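Long-range contact in peptide chain release factor subunit 1 (Aeropyrum pernix, PDB 3AGK), which probably directs the termination of translation in response to the stop codons UAA, UAG and UGA: residues Y302-V307 / G360-I365. Numbering follows the deposited sequence.
Sequences YGEKDV and GGLAGI
With CG anti to the carbonyl carbon (chi1 -78°) and the chain extended beyond it, Glu304 passes its aliphatic part across the end of Leu362 at about a right angle, CG lying 3.9 Å from Leu362 CD1. Val307, whose CG1 is anti to the backbone N (chi1 174°), turns its other methyl, CG2, to within 4.0 Å of Leu362 CD1. One leucine methyl thus packs against the first turn of helix 304-312, while Trp331 of helix 328-335 also touches all three side chains. In Tyr302, CG takes the crowded position between N and the carbonyl carbon (chi1 43°), which leads the ring away to meet Phe359 edge-to-face; its CB stays behind, 4.2 Å from Ala363 CB. Where edge strand 300-302 gives way to the helix, a water accepts from Gly303 N at 2.7 Å and donates to Leu362 O at 2.6 Å, bridging strand 362-366 to the N-cap residue. To one side of the leucine, the Glu304 carboxylate forms a salt bridge with Arg325, which also binds Gly360 O. Past the Val301–Gly364 backbone hydrogen bond, direct strand pairing in eRF1 domain 3 therefore lapses: water satisfies Gly303 N and Leu362 O, and apolar contact takes over between helix and strand.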
loop_
_atom_site.group_PDB
_atom_site.type_symbol
_atom_site.label_atom_id
_atom_site.label_comp_id
_atom_site.label_asym_id
_atom_site.label_seq_id
_atom_site.Cartn_x
_atom_site.Cartn_y
_atom_site.Cartn_z
ATOM N N TYR A 302 11.006 -5.878 27.749
ATOM C CA TYR A 302 10.257 -6.799 26.903
ATOM C C TYR A 302 9.621 -7.845 27.794
ATOM O O TYR A 302 9.954 -7.939 28.978
ATOM C CB TYR A 302 11.147 -7.443 25.831
ATOM C CG TYR A 302 12.505 -7.898 26.320
ATOM C CD1 TYR A 302 12.705 -9.198 26.801
ATOM C CD2 TYR A 302 13.595 -7.029 26.293
ATOM C CE1 TYR A 302 13.953 -9.613 27.261
ATOM C CE2 TYR A 302 14.848 -7.429 26.737
ATOM C CZ TYR A 302 15.026 -8.722 27.216
ATOM O OH TYR A 302 16.280 -9.105 27.654
ATOM N N GLY A 303 8.708 -8.624 27.222
ATOM C CA GLY A 303 7.879 -9.534 27.994
ATOM C C GLY A 303 6.656 -8.737 28.396
ATOM O O GLY A 303 6.788 -7.617 28.903
ATOM N N GLU A 304 5.472 -9.287 28.146
ATOM C CA GLU A 304 4.227 -8.555 28.376
ATOM C C GLU A 304 4.106 -7.945 29.779
ATOM O O GLU A 304 3.745 -6.774 29.922
ATOM C CB GLU A 304 3.024 -9.447 28.063
ATOM C CG GLU A 304 2.773 -9.558 26.575
ATOM C CD GLU A 304 1.829 -10.688 26.208
ATOM O OE1 GLU A 304 1.038 -11.113 27.078
ATOM O OE2 GLU A 304 1.885 -11.145 25.040
ATOM N N LYS A 305 4.408 -8.738 30.802
ATOM C CA LYS A 305 4.316 -8.277 32.176
ATOM C C LYS A 305 5.240 -7.080 32.360
ATOM O O LYS A 305 4.815 -6.041 32.860
ATOM C CB LYS A 305 4.667 -9.395 33.163
ATOM C CG LYS A 305 3.732 -10.601 33.106
ATOM C CD LYS A 305 4.390 -11.846 32.462
ATOM C CE LYS A 305 4.523 -11.722 30.935
ATOM N NZ LYS A 305 5.902 -12.050 30.452
ATOM N N ASP A 306 6.493 -7.218 31.931
ATOM C CA ASP A 306 7.460 -6.126 32.050
ATOM C C ASP A 306 7.013 -4.882 31.291
ATOM O O ASP A 306 7.063 -3.769 31.831
ATOM C CB ASP A 306 8.847 -6.555 31.565
ATOM C CG ASP A 306 9.506 -7.547 32.495
ATOM O OD1 ASP A 306 10.730 -7.771 32.367
ATOM O OD2 ASP A 306 8.793 -8.101 33.353
ATOM N N VAL A 307 6.581 -5.070 30.046
ATOM C CA VAL A 307 6.158 -3.947 29.215
ATOM C C VAL A 307 4.985 -3.232 29.884
ATOM O O VAL A 307 4.990 -2.003 29.998
ATOM C CB VAL A 307 5.779 -4.363 27.765
ATOM C CG1 VAL A 307 5.209 -3.174 27.004
ATOM C CG2 VAL A 307 6.989 -4.930 27.027
ATOM N N GLY A 360 8.754 -11.694 20.486
ATOM C CA GLY A 360 7.331 -11.813 20.256
ATOM C C GLY A 360 6.755 -10.557 19.640
ATOM O O GLY A 360 5.557 -10.317 19.724
ATOM N N GLY A 361 7.605 -9.762 19.000
ATOM C CA GLY A 361 7.148 -8.548 18.345
ATOM C C GLY A 361 6.586 -7.499 19.306
ATOM O O GLY A 361 5.663 -6.760 18.952
ATOM N N LEU A 362 7.147 -7.436 20.518
ATOM C CA LEU A 362 6.770 -6.418 21.511
ATOM C C LEU A 362 7.964 -6.028 22.375
ATOM O O LEU A 362 8.491 -6.854 23.120
ATOM C CB LEU A 362 5.691 -6.975 22.442
ATOM C CG LEU A 362 4.525 -6.164 23.025
ATOM C CD1 LEU A 362 4.301 -6.572 24.497
ATOM C CD2 LEU A 362 4.674 -4.681 22.888
ATOM N N ALA A 363 8.369 -4.767 22.320
ATOM C CA ALA A 363 9.440 -4.295 23.186
ATOM C C ALA A 363 9.371 -2.788 23.347
ATOM O O ALA A 363 8.743 -2.108 22.536
ATOM C CB ALA A 363 10.808 -4.721 22.655
ATOM N N GLY A 364 9.999 -2.274 24.406
ATOM C CA GLY A 364 10.012 -0.848 24.650
ATOM C C GLY A 364 11.416 -0.315 24.823
ATOM O O GLY A 364 12.296 -1.001 25.338
ATOM N N ILE A 365 11.639 0.904 24.361
ATOM C CA ILE A 365 12.824 1.634 24.766
ATOM C C ILE A 365 12.424 2.529 25.958
ATOM O O ILE A 365 11.449 3.274 25.888
ATOM C CB ILE A 365 13.385 2.483 23.630
ATOM C CG1 ILE A 365 13.715 1.604 22.416
ATOM C CG2 ILE A 365 14.617 3.291 24.118
ATOM C CD1 ILE A 365 13.979 2.405 21.131
HETATM O O HOH W 1 8.166 -8.912 24.591
#